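Local structure of putative curved DNA-binding protein (Chaetomium thermophilum var. thermophilum DSM 1495, 4IPA) at residues L153-A156 against T157-N161; A364-L367 against S368-K371; E162-L165 against R166-P170; D378-I381 against L382-E386; K28-T31 against A32-S36. The protein is the Arx1 protein, a methionine aminopeptidase-like M24 family member linked to ribosome biogenesis, and may bind DNA. All blocks are in the same frame, centred on the assembly; numbering follows the deposited sequence.

Contact 1: residues L153-A156 against T157-N161; sequences LFLA and TYYAN
T157 sits one turn after L153 in helix 148-167, and the two are joined twice. The helix belongs to the pita-bread fold of the M24 family and packs on the antiparallel sheet that holds strands 250-258 and 342-352. The side turned to this sheet is the tight part. T157 N bonds to L153 O at 3.2 Å, and T157 OG1 donates to the same L153 O at 2.9 Å. The two donors reach the oxygen from opposite faces of its carbonyl plane. With chi1 at -51°, OG1 lies beside the backbone N and folds back onto the preceding turn. A buried hydroxyl is thus satisfied within the helix. The rest of T157 packs on V255, C257, C343 and L345. A156 and A160 hold the next turn, with A160 N bonded to A156 O at 2.8 Å. The small side chain of A156 lies on C257.

The other side is looser, and both tyrosines there are partly exposed. L155 and Y159 run side by side and point the same way. Their side chains touch lightly, L155 CD2 to Y159 CE2 at 4.1 Å. Both also rest on Y207, and Y159 further meets L367. The ring of Y158 turns its edge to its neighbour, so that Y158 CD1 stands 3.7 Å above the plane of the Y159 ring, over its centre.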
loop_
_atom_site.group_PDB
_atom_site.type_symbol
_atom_site.label_atom_id
_atom_site.label_comp_id
_atom_site.label_asym_id
_atom_site.label_seq_id
_atom_site.Cartn_x
_atom_site.Cartn_y
_atom_site.Cartn_z
ATOM N N LEU A 153 17.576 0.801 -5.938
ATOM C CA LEU A 153 16.122 0.828 -6.021
ATOM C C LEU A 153 15.486 0.678 -4.633
ATOM O O LEU A 153 14.609 1.451 -4.253
ATOM C CB LEU A 153 15.632 -0.295 -6.940
ATOM C CG LEU A 153 14.110 -0.473 -7.013
ATOM C CD1 LEU A 153 13.471 0.788 -7.589
ATOM C CD2 LEU A 153 13.694 -1.712 -7.833
ATOM N N PHE A 154 15.942 -0.322 -3.885
ATOM C CA PHE A 154 15.460 -0.560 -2.537
ATOM C C PHE A 154 15.748 0.593 -1.575
ATOM O O PHE A 154 14.875 0.995 -0.812
ATOM C CB PHE A 154 16.065 -1.853 -1.968
ATOM C CG PHE A 154 15.322 -3.095 -2.371
ATOM C CD1 PHE A 154 15.486 -3.642 -3.636
ATOM C CD2 PHE A 154 14.459 -3.716 -1.483
ATOM C CE1 PHE A 154 14.813 -4.790 -4.002
ATOM C CE2 PHE A 154 13.770 -4.863 -1.849
ATOM C CZ PHE A 154 13.952 -5.400 -3.110
ATOM N N LEU A 155 16.980 1.090 -1.584
ATOM C CA LEU A 155 17.355 2.175 -0.679
ATOM C C LEU A 155 16.603 3.475 -0.978
ATOM O O LEU A 155 16.245 4.209 -0.056
ATOM C CB LEU A 155 18.860 2.418 -0.712
ATOM C CG LEU A 155 19.651 1.337 0.015
ATOM C CD1 LEU A 155 21.137 1.495 -0.265
ATOM C CD2 LEU A 155 19.358 1.380 1.505
ATOM N N ALA A 156 16.369 3.759 -2.261
ATOM C CA ALA A 156 15.586 4.928 -2.635
ATOM C C ALA A 156 14.195 4.811 -2.017
ATOM O O ALA A 156 13.653 5.773 -1.475
ATOM C CB ALA A 156 15.479 5.040 -4.142
ATOM N N THR A 157 13.620 3.619 -2.100
ATOM C CA THR A 157 12.265 3.417 -1.619
ATOM C C THR A 157 12.227 3.516 -0.098
ATOM O O THR A 157 11.347 4.147 0.470
ATOM C CB THR A 157 11.709 2.066 -2.066
ATOM O OG1 THR A 157 11.895 1.916 -3.482
ATOM C CG2 THR A 157 10.226 1.990 -1.747
ATOM N N TYR A 158 13.202 2.888 0.550
ATOM C CA TYR A 158 13.333 2.954 1.991
ATOM C C TYR A 158 13.428 4.407 2.467
ATOM O O TYR A 158 12.685 4.822 3.363
ATOM C CB TYR A 158 14.570 2.161 2.449
ATOM C CG TYR A 158 14.828 2.194 3.940
ATOM C CD1 TYR A 158 15.607 3.196 4.515
ATOM C CD2 TYR A 158 14.291 1.226 4.777
ATOM C CE1 TYR A 158 15.850 3.217 5.877
ATOM C CE2 TYR A 158 14.521 1.249 6.147
ATOM C CZ TYR A 158 15.299 2.242 6.689
ATOM O OH TYR A 158 15.523 2.253 8.052
ATOM N N TYR A 159 14.346 5.176 1.890
ATOM C CA TYR A 159 14.552 6.542 2.366
ATOM C C TYR A 159 13.440 7.468 1.949
ATOM O O TYR A 159 13.104 8.395 2.676
ATOM C CB TYR A 159 15.936 7.097 1.996
ATOM C CG TYR A 159 17.003 6.534 2.893
ATOM C CD1 TYR A 159 17.023 6.841 4.249
ATOM C CD2 TYR A 159 17.960 5.653 2.406
ATOM C CE1 TYR A 159 17.995 6.308 5.089
ATOM C CE2 TYR A 159 18.935 5.114 3.238
ATOM C CZ TYR A 159 18.946 5.441 4.577
ATOM O OH TYR A 159 19.912 4.905 5.412
ATOM N N ALA A 160 12.849 7.213 0.788
ATOM C CA ALA A 160 11.682 7.983 0.404
ATOM C C ALA A 160 10.613 7.830 1.498
ATOM O O ALA A 160 9.964 8.806 1.898
ATOM C CB ALA A 160 11.164 7.508 -0.943
ATOM N N ASN A 161 10.452 6.603 1.993
ATOM C CA ASN A 161 9.452 6.304 3.016
ATOM C C ASN A 161 9.757 7.001 4.351
ATOM O O ASN A 161 8.870 7.601 4.969
ATOM C CB ASN A 161 9.311 4.794 3.210
ATOM C CG ASN A 161 8.113 4.422 4.057
ATOM O OD1 ASN A 161 7.017 4.936 3.851
ATOM N ND2 ASN A 161 8.319 3.531 5.034
#

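Contact 2: residues A364-L367 against S368-K371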
loop_
_atom_site.group_PDB
_atom_site.type_symbol
_atom_site.label_atom_id
_atom_site.label_comp_id
_atom_site.label_asym_id
_atom_site.label_seq_id
_atom_site.Cartn_x
_atom_site.Cartn_y
_atom_site.Cartn_z
ATOM N N ALA A 364 10.942 -3.962 9.329
ATOM C CA ALA A 364 12.106 -3.126 9.092
ATOM C C ALA A 364 13.141 -3.844 8.221
ATOM O O ALA A 364 13.376 -5.034 8.379
ATOM C CB ALA A 364 12.726 -2.713 10.426
ATOM N N TRP A 365 13.746 -3.120 7.288
ATOM C CA TRP A 365 14.787 -3.697 6.458
ATOM C C TRP A 365 16.144 -3.594 7.135
ATOM O O TRP A 365 16.494 -2.559 7.701
ATOM C CB TRP A 365 14.854 -2.995 5.105
ATOM C CG TRP A 365 13.695 -3.286 4.220
ATOM C CD1 TRP A 365 12.698 -4.201 4.435
ATOM C CD2 TRP A 365 13.398 -2.653 2.970
ATOM N NE1 TRP A 365 11.803 -4.169 3.393
ATOM C CE2 TRP A 365 12.212 -3.230 2.480
ATOM C CE3 TRP A 365 14.018 -1.652 2.224
ATOM C CZ2 TRP A 365 11.634 -2.839 1.268
ATOM C CZ3 TRP A 365 13.443 -1.264 1.025
ATOM C CH2 TRP A 365 12.262 -1.852 0.562
ATOM N N ASP A 366 16.902 -4.678 7.070
ATOM C CA ASP A 366 18.277 -4.663 7.534
ATOM C C ASP A 366 19.113 -3.950 6.473
ATOM O O ASP A 366 19.364 -4.500 5.394
ATOM C CB ASP A 366 18.761 -6.096 7.730
ATOM C CG ASP A 366 20.217 -6.174 8.130
ATOM O OD1 ASP A 366 20.798 -5.135 8.520
ATOM O OD2 ASP A 366 20.777 -7.284 8.043
ATOM N N LEU A 367 19.525 -2.722 6.774
ATOM C CA LEU A 367 20.252 -1.904 5.817
ATOM C C LEU A 367 21.642 -2.452 5.557
ATOM O O LEU A 367 22.246 -2.134 4.538
ATOM C CB LEU A 367 20.344 -0.455 6.291
ATOM C CG LEU A 367 19.010 0.275 6.405
ATOM C CD1 LEU A 367 19.182 1.647 7.051
ATOM C CD2 LEU A 367 18.334 0.400 5.039
ATOM N N SER A 368 22.150 -3.276 6.473
ATOM C CA SER A 368 23.488 -3.835 6.300
ATOM C C SER A 368 23.579 -4.722 5.060
ATOM O O SER A 368 24.675 -4.957 4.555
ATOM C CB SER A 368 23.939 -4.618 7.537
ATOM O OG SER A 368 23.229 -5.835 7.672
ATOM N N LYS A 369 22.431 -5.196 4.571
ATOM C CA LYS A 369 22.383 -6.133 3.445
ATOM C C LYS A 369 22.473 -5.457 2.062
ATOM O O LYS A 369 22.619 -6.145 1.044
ATOM C CB LYS A 369 21.117 -7.003 3.517
ATOM C CG LYS A 369 21.215 -8.252 4.417
ATOM C CD LYS A 369 19.853 -8.602 5.082
ATOM C CE LYS A 369 19.034 -9.714 4.370
ATOM N NZ LYS A 369 18.304 -9.320 3.106
ATOM N N PHE A 370 22.381 -4.127 2.034
ATOM C CA PHE A 370 22.384 -3.369 0.780
ATOM C C PHE A 370 23.793 -2.874 0.445
ATOM O O PHE A 370 24.461 -2.269 1.292
ATOM C CB PHE A 370 21.405 -2.184 0.848
ATOM C CG PHE A 370 19.983 -2.593 1.057
ATOM C CD1 PHE A 370 19.258 -3.162 0.028
ATOM C CD2 PHE A 370 19.375 -2.435 2.290
ATOM C CE1 PHE A 370 17.940 -3.573 0.221
ATOM C CE2 PHE A 370 18.059 -2.828 2.489
ATOM C CZ PHE A 370 17.340 -3.407 1.449
ATOM N N LYS A 371 24.236 -3.135 -0.785
ATOM C CA LYS A 371 25.606 -2.828 -1.197
ATOM C C LYS A 371 25.641 -1.840 -2.362
ATOM O O LYS A 371 25.266 -2.170 -3.498
ATOM C CB LYS A 371 26.344 -4.111 -1.586
ATOM C CG LYS A 371 26.330 -5.201 -0.505
ATOM C CD LYS A 371 27.246 -4.836 0.660
ATOM C CE LYS A 371 27.380 -5.973 1.679
ATOM N NZ LYS A 371 26.132 -6.186 2.464
#
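D366 and S368 make the polar bonds of this surface turn. D366 OD1 accepts two bonds from the same face of its carboxylate. S368 OG donates at 2.7 Å to D366 OD1, on the syn side but tilted out of the carboxylate plane. S368 N reaches D366 OD1 at 3.1 Å from above that plane. The carboxylate bends back to both because CG is anti to the backbone N of D366 (chi1 176°).

Two backbone bonds follow with three-residue spacing, K369 N to D366 O and F370 N to L367 O. K371 NZ closes the turn from its far end, bonding S368 O at 2.8 Å in the carbonyl plane.

D366 and K369 meet through the carboxylate and the aliphatic part of the lysine. Their charged atoms are not in contact. The two side chains cross at about a right angle, and K369 CD lies 3.4 Å from D366 OD2. The K369 ammonium goes on to the backbone O of D144.

The apolar contacts centre on F370. Its ring and the six-membered ring of W365 meet obliquely, with planes at 48°, and W365 CE3 lies 3.8 Å from F370 CZ. L367 CD2 approaches F370 CD2 at 4.1 Å. W365 is fixed from outside by its NE1 bond to D133 and by the ring of F154.

The whole is an Asx turn at D366 leading into a short 3-10 turn, laid against helix 148-167.

Contact 3: residues E162-L165 against R166-P170; sequences EVLL and RLMVP
E162 and R166 form a salt bridge one turn apart, with R166 NH1 at 2.8 Å from E162 OE1. The same R166 NH1 also donates to the backbone E162 O, at 2.9 Å. One nitrogen thus holds the backbone oxygen and the carboxylate of E162. E162 O lies in the guanidinium plane, at its edge. OE1 is slightly tilted from that plane and is itself met from above the carboxylate. The two flat groups are turned 56° apart. E162 reaches the guanidinium by bending at chi2 (-60°), while R166 runs extended from CG to NE.

The apolar pairs form the next layer. V163 and L167 lie side by side and point the same way, with V163 CG1 3.8 Å from L167 CD1. L164 and M168 touch more lightly, L164 CD1 to M168 CG at 4.1 Å. In the backbone, L167 N bonds to V163 O at 2.9 Å, and M168 N bonds to L165 O at 3.2 Å, with three-residue spacing.

Further out, neighbours position the charged groups. R358 makes a salt bridge to E162 OE2, and the carbonyl of Q387 takes the NE of R166. Both ends of the ion pair thus have second partners. V163 and L164 meet L200 of helix 193-205, and L164 and M168 reach V253 in the sheet.

The contact is an i to i+4 glutamate-arginine bridge near the C-terminal end of helix 148-167, a helix packed between the sheet and helices 193-205 and 379-386 in the M24 fold.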
loop_
_atom_site.group_PDB
_atom_site.type_symbol
_atom_site.label_atom_id
_atom_site.label_comp_id
_atom_site.label_asym_id
_atom_site.label_seq_id
_atom_site.Cartn_x
_atom_site.Cartn_y
_atom_site.Cartn_z
ATOM N N GLU A 162 11.015 6.932 4.777
ATOM C CA GLU A 162 11.459 7.598 5.999
ATOM C C GLU A 162 11.277 9.113 5.923
ATOM O O GLU A 162 10.888 9.743 6.903
ATOM C CB GLU A 162 12.928 7.273 6.302
ATOM C CG GLU A 162 13.171 5.806 6.637
ATOM C CD GLU A 162 12.396 5.346 7.867
ATOM O OE1 GLU A 162 12.507 6.008 8.919
ATOM O OE2 GLU A 162 11.677 4.324 7.785
ATOM N N VAL A 163 11.574 9.693 4.766
ATOM C CA VAL A 163 11.373 11.119 4.562
ATOM C C VAL A 163 9.883 11.480 4.549
ATOM O O VAL A 163 9.462 12.382 5.267
ATOM C CB VAL A 163 12.062 11.628 3.282
ATOM C CG1 VAL A 163 11.707 13.111 3.025
ATOM C CG2 VAL A 163 13.559 11.450 3.408
ATOM N N LEU A 164 9.088 10.778 3.748
ATOM C CA LEU A 164 7.638 11.023 3.695
ATOM C C LEU A 164 6.981 10.988 5.082
ATOM O O LEU A 164 6.231 11.890 5.449
ATOM C CB LEU A 164 6.943 10.012 2.772
ATOM C CG LEU A 164 5.424 10.147 2.693
ATOM C CD1 LEU A 164 5.041 11.611 2.449
ATOM C CD2 LEU A 164 4.814 9.222 1.611
ATOM N N LEU A 165 7.261 9.942 5.849
ATOM C CA LEU A 165 6.694 9.819 7.189
ATOM C C LEU A 165 6.995 11.046 8.077
ATOM O O LEU A 165 6.124 11.516 8.818
ATOM C CB LEU A 165 7.171 8.521 7.856
ATOM C CG LEU A 165 6.618 7.215 7.257
ATOM C CD1 LEU A 165 7.230 5.962 7.924
ATOM C CD2 LEU A 165 5.088 7.176 7.330
ATOM N N ARG A 166 8.225 11.551 7.985
ATOM C CA ARG A 166 8.657 12.723 8.742
ATOM C C ARG A 166 8.023 14.019 8.232
ATOM O O ARG A 166 7.761 14.931 9.013
ATOM C CB ARG A 166 10.185 12.820 8.749
ATOM C CG ARG A 166 10.817 11.914 9.792
ATOM C CD ARG A 166 12.244 11.549 9.445
ATOM N NE ARG A 166 12.782 10.617 10.431
ATOM C CZ ARG A 166 12.644 9.293 10.363
ATOM N NH1 ARG A 166 11.988 8.741 9.344
ATOM N NH2 ARG A 166 13.157 8.524 11.317
ATOM N N LEU A 167 7.751 14.085 6.930
ATOM C CA LEU A 167 7.074 15.242 6.354
ATOM C C LEU A 167 5.613 15.275 6.772
ATOM O O LEU A 167 4.914 16.265 6.531
ATOM C CB LEU A 167 7.178 15.236 4.827
ATOM C CG LEU A 167 8.602 15.443 4.295
ATOM C CD1 LEU A 167 8.674 15.378 2.771
ATOM C CD2 LEU A 167 9.119 16.781 4.796
ATOM N N MET A 168 5.149 14.196 7.401
ATOM C CA MET A 168 3.738 14.088 7.758
ATOM C C MET A 168 3.456 14.452 9.217
ATOM O O MET A 168 2.308 14.646 9.608
ATOM C CB MET A 168 3.193 12.691 7.433
ATOM C CG MET A 168 3.111 12.368 5.933
ATOM S SD MET A 168 2.367 10.737 5.629
ATOM C CE MET A 168 0.612 11.067 5.885
ATOM N N VAL A 169 4.500 14.523 10.025
ATOM C CA VAL A 169 4.366 15.028 11.378
ATOM C C VAL A 169 3.904 16.486 11.304
ATOM O O VAL A 169 4.566 17.312 10.683
ATOM C CB VAL A 169 5.695 14.908 12.141
ATOM C CG1 VAL A 169 5.530 15.402 13.587
ATOM C CG2 VAL A 169 6.151 13.458 12.132
ATOM N N PRO A 170 2.729 16.790 11.882
ATOM C CA PRO A 170 2.213 18.164 11.937
ATOM C C PRO A 170 3.261 19.091 12.545
ATOM O O PRO A 170 3.918 18.714 13.518
ATOM C CB PRO A 170 1.008 18.042 12.866
ATOM C CG PRO A 170 0.526 16.653 12.628
ATOM C CD PRO A 170 1.770 15.819 12.430
#

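Contact 4: residues D378-I381 against L382-E386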
loop_
_atom_site.group_PDB
_atom_site.type_symbol
_atom_site.label_atom_id
_atom_site.label_comp_id
_atom_site.label_asym_id
_atom_site.label_seq_id
_atom_site.Cartn_x
_atom_site.Cartn_y
_atom_site.Cartn_z
ATOM N N ASP A 378 22.309 15.475 0.064
ATOM C CA ASP A 378 21.605 16.737 0.228
ATOM C C ASP A 378 21.393 17.036 1.708
ATOM O O ASP A 378 20.899 16.188 2.453
ATOM C CB ASP A 378 20.273 16.716 -0.528
ATOM C CG ASP A 378 19.481 17.993 -0.342
ATOM O OD1 ASP A 378 18.728 18.081 0.653
ATOM O OD2 ASP A 378 19.617 18.908 -1.185
ATOM N N GLU A 379 21.783 18.239 2.131
ATOM C CA GLU A 379 21.747 18.609 3.548
ATOM C C GLU A 379 20.331 18.724 4.096
ATOM O O GLU A 379 20.067 18.313 5.217
ATOM C CB GLU A 379 22.507 19.919 3.806
ATOM C CG GLU A 379 23.979 19.737 4.186
ATOM C CD GLU A 379 24.175 18.918 5.463
ATOM O OE1 GLU A 379 23.463 19.177 6.464
ATOM O OE2 GLU A 379 25.043 18.010 5.460
ATOM N N GLU A 380 19.435 19.299 3.307
ATOM C CA GLU A 380 18.042 19.447 3.706
ATOM C C GLU A 380 17.452 18.075 4.035
ATOM O O GLU A 380 16.857 17.870 5.096
ATOM C CB GLU A 380 17.253 20.135 2.586
ATOM C CG GLU A 380 15.766 20.301 2.860
ATOM C CD GLU A 380 15.086 21.230 1.864
ATOM O OE1 GLU A 380 15.641 21.440 0.761
ATOM O OE2 GLU A 380 13.992 21.752 2.187
ATOM N N ILE A 381 17.645 17.126 3.133
ATOM C CA ILE A 381 17.156 15.775 3.348
ATOM C C ILE A 381 17.801 15.059 4.543
ATOM O O ILE A 381 17.097 14.459 5.357
ATOM C CB ILE A 381 17.274 14.942 2.068
ATOM C CG1 ILE A 381 16.297 15.471 1.036
ATOM C CG2 ILE A 381 16.965 13.484 2.336
ATOM C CD1 ILE A 381 16.424 14.781 -0.285
ATOM N N LEU A 382 19.125 15.130 4.671
ATOM C CA LEU A 382 19.791 14.482 5.814
ATOM C C LEU A 382 19.296 15.054 7.143
ATOM O O LEU A 382 19.205 14.347 8.148
ATOM C CB LEU A 382 21.318 14.589 5.721
ATOM C CG LEU A 382 21.970 13.849 4.554
ATOM C CD1 LEU A 382 23.444 14.210 4.511
ATOM C CD2 LEU A 382 21.784 12.335 4.678
ATOM N N LYS A 383 18.969 16.340 7.135
ATOM C CA LYS A 383 18.440 16.985 8.323
ATOM C C LYS A 383 17.028 16.470 8.670
ATOM O O LYS A 383 16.760 16.079 9.812
ATOM C CB LYS A 383 18.494 18.504 8.159
ATOM C CG LYS A 383 19.900 19.072 8.112
ATOM C CD LYS A 383 19.896 20.594 7.923
ATOM C CE LYS A 383 21.322 21.168 7.901
ATOM N NZ LYS A 383 21.342 22.647 7.692
ATOM N N ILE A 384 16.144 16.428 7.680
ATOM C CA ILE A 384 14.837 15.791 7.853
ATOM C C ILE A 384 14.954 14.377 8.442
ATOM O O ILE A 384 14.266 14.036 9.404
ATOM C CB ILE A 384 14.047 15.747 6.532
ATOM C CG1 ILE A 384 13.710 17.167 6.069
ATOM C CG2 ILE A 384 12.763 14.951 6.698
ATOM C CD1 ILE A 384 13.441 17.278 4.588
ATOM N N LEU A 385 15.852 13.570 7.891
ATOM C CA LEU A 385 16.061 12.214 8.395
ATOM C C LEU A 385 16.466 12.152 9.863
ATOM O O LEU A 385 16.269 11.124 10.512
ATOM C CB LEU A 385 17.099 11.484 7.548
ATOM C CG LEU A 385 16.542 11.054 6.192
ATOM C CD1 LEU A 385 17.625 10.409 5.342
ATOM C CD2 LEU A 385 15.380 10.104 6.422
ATOM N N GLU A 386 17.039 13.239 10.379
ATOM C CA GLU A 386 17.404 13.315 11.799
ATOM C C GLU A 386 16.201 13.603 12.705
ATOM O O GLU A 386 16.235 13.309 13.899
ATOM C CB GLU A 386 18.497 14.367 12.028
ATOM C CG GLU A 386 19.866 13.968 11.475
ATOM C CD GLU A 386 20.280 12.563 11.910
ATOM O OE1 GLU A 386 20.376 12.325 13.129
ATOM O OE2 GLU A 386 20.499 11.694 11.037
#
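E379 bends at chi2 (-60°) while K383 stays extended beyond CG, and their side chains cross at an angle one turn apart. The bend lays the carboxylate against the lysine chain, with E379 OE1 3.3 Å from K383 CE. The charged ends remain farther apart, E379 OE1 to K383 NZ at 4.2 Å. This is beyond a salt bridge, though the opposite charges probably still attract.

E380 takes another course. Its CG is anti to the backbone N (chi1 178°), and its chain is extended from there. It runs beside I384 in the same direction, with E380 CG 4.2 Å from I384 CD1. E380 OE2 forms a salt bridge with K195 of helix 193-205, and OE1 makes a weak, long ion pair with K202.

D378 is the N-cap of helix 379-386. D378 OD1 accepts from I381 N at 2.9 Å, nearly straight on to the oxygen. Its other oxygen, OD2, forms a salt bridge with K202. The backbone D378 O takes L382 N at 3.0 Å, and the regular helical bonds then follow from K383 to L385.

The apolar side faces the protein. I381 CG2 and L385 CD1 are 4.4 Å apart, a loose touch. I381 packs on V203, and L385 on Y159, E162 and V163 of helix 148-167.

Three acidic residues therefore stand in a row at the N-terminal end of this short helix. Negative charge there would probably be favoured by the helix dipole, and the lysines of helix 193-205 would help to keep D378 and E380 ionised.

Contact 5: residues K28-T31 against A32-S36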
loop_
_atom_site.group_PDB
_atom_site.type_symbol
_atom_site.label_atom_id
_atom_site.label_comp_id
_atom_site.label_asym_id
_atom_site.label_seq_id
_atom_site.Cartn_x
_atom_site.Cartn_y
_atom_site.Cartn_z
ATOM N N LYS A 28 -8.809 -1.568 17.391
ATOM C CA LYS A 28 -9.340 -2.296 16.243
ATOM C C LYS A 28 -8.395 -2.199 15.047
ATOM O O LYS A 28 -8.146 -3.192 14.374
ATOM C CB LYS A 28 -10.751 -1.799 15.894
ATOM C CG LYS A 28 -11.819 -2.281 16.883
ATOM C CD LYS A 28 -13.140 -1.529 16.751
ATOM C CE LYS A 28 -14.186 -2.127 17.703
ATOM N NZ LYS A 28 -15.410 -1.283 17.817
ATOM N N TYR A 29 -7.875 -0.999 14.788
ATOM C CA TYR A 29 -6.796 -0.837 13.824
ATOM C C TYR A 29 -5.647 -1.759 14.191
ATOM O O TYR A 29 -5.116 -2.463 13.341
ATOM C CB TYR A 29 -6.298 0.601 13.801
ATOM C CG TYR A 29 -7.074 1.518 12.896
ATOM C CD1 TYR A 29 -7.062 1.337 11.522
ATOM C CD2 TYR A 29 -7.791 2.584 13.408
ATOM C CE1 TYR A 29 -7.752 2.173 10.698
ATOM C CE2 TYR A 29 -8.491 3.434 12.581
ATOM C CZ TYR A 29 -8.467 3.215 11.229
ATOM O OH TYR A 29 -9.149 4.049 10.400
ATOM N N LYS A 30 -5.272 -1.770 15.465
ATOM C CA LYS A 30 -4.142 -2.595 15.896
ATOM C C LYS A 30 -4.396 -4.097 15.725
ATOM O O LYS A 30 -3.485 -4.853 15.383
ATOM C CB LYS A 30 -3.746 -2.293 17.346
ATOM C CG LYS A 30 -2.593 -3.146 17.854
ATOM C CD LYS A 30 -1.261 -2.623 17.329
ATOM C CE LYS A 30 -0.119 -3.566 17.657
ATOM N NZ LYS A 30 1.075 -3.241 16.840
ATOM N N THR A 31 -5.624 -4.537 15.972
ATOM C CA THR A 31 -5.950 -5.940 15.769
ATOM C C THR A 31 -5.803 -6.279 14.289
ATOM O O THR A 31 -5.279 -7.329 13.928
ATOM C CB THR A 31 -7.395 -6.264 16.178
ATOM O OG1 THR A 31 -7.644 -5.792 17.501
ATOM C CG2 THR A 31 -7.609 -7.766 16.134
ATOM N N ALA A 32 -6.295 -5.381 13.440
ATOM C CA ALA A 32 -6.147 -5.529 12.001
ATOM C C ALA A 32 -4.678 -5.589 11.569
ATOM O O ALA A 32 -4.319 -6.401 10.735
ATOM C CB ALA A 32 -6.870 -4.401 11.279
ATOM N N ALA A 33 -3.846 -4.721 12.134
ATOM C CA ALA A 33 -2.429 -4.667 11.804
ATOM C C ALA A 33 -1.706 -5.960 12.162
ATOM O O ALA A 33 -0.913 -6.466 11.384
ATOM C CB ALA A 33 -1.772 -3.496 12.514
ATOM N N GLN A 34 -1.966 -6.479 13.351
ATOM C CA GLN A 34 -1.320 -7.708 13.778
ATOM C C GLN A 34 -1.698 -8.842 12.834
ATOM O O GLN A 34 -0.853 -9.652 12.468
ATOM C CB GLN A 34 -1.697 -8.056 15.220
ATOM C CG GLN A 34 -1.039 -7.168 16.271
ATOM C CD GLN A 34 -1.430 -7.570 17.689
ATOM O OE1 GLN A 34 -2.570 -7.369 18.117
ATOM N NE2 GLN A 34 -0.491 -8.165 18.412
ATOM N N ILE A 35 -2.960 -8.894 12.421
ATOM C CA ILE A 35 -3.360 -9.905 11.455
ATOM C C ILE A 35 -2.650 -9.685 10.122
ATOM O O ILE A 35 -2.117 -10.628 9.546
ATOM C CB ILE A 35 -4.892 -9.960 11.228
ATOM C CG1 ILE A 35 -5.596 -10.626 12.416
ATOM C CG2 ILE A 35 -5.204 -10.756 9.971
ATOM C CD1 ILE A 35 -7.128 -10.541 12.379
ATOM N N SER A 36 -2.629 -8.447 9.635
ATOM C CA SER A 36 -2.028 -8.182 8.322
ATOM C C SER A 36 -0.546 -8.503 8.337
ATOM O O SER A 36 -0.035 -9.078 7.396
ATOM C CB SER A 36 -2.225 -6.729 7.889
ATOM O OG SER A 36 -3.557 -6.310 8.094
#
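K30 and Q34 cross at an angle on the outer side of helix 23-46, with K30 CE 4.0 Å from Q34 CG. This is a light carbon contact. K30 comes to it by a bend at chi2 (78°).

The main bonds are those of the backbone. A32 N bonds to K28 O at 3.0 Å, and A33 N to Y29 O at 2.9 Å. Q34 N and I35 N continue the pattern to K30 O and T31 O.

Hydroxyl groups add further bonds. S36 OG donates to A32 O at 2.8 Å, from above the carbonyl plane, and S36 N bonds to the same oxygen. S36 OG is also held by T129 and by the backbone N of A122, so it ties the helix to two strands. T31 OG1 bonds back to T27 O.

Charge is paired at K28, whose NZ makes salt bridges with D24 and D125.

Apolar packing covers the inner side. A32 lies on I124 and T129, and A33 on T129. I35 reaches M64 and L68 of helix 53-69. The Y29 ring meets that of Y127.

A32 and A33 lie where the partly buried helix 23-46 packs on strands 115-124 and 127-136, as in the pita-bread fold of the M24 family.

In the fold
Contact 5 comes first along the chain, on helix 23-46. Contacts 1 and 3 follow as successive parts of helix 148-167, with centres 14 Å apart. Contacts 2 and 4 come last. The late chain returns to this one helix: contact 2 touches contact 1 through W365, L367 and F370, and contact 4 touches contact 3 through I384 and L385. L385 also reaches Y159 of contact 1. Contact 5 stands apart, its centre 22 to 32 Å from the others, and touches none of them. Segments 364-371 and 378-386, late in the chain, thus pack on helix 148-167, away from helix 23-46, which packs on strands 115-124 and 127-136.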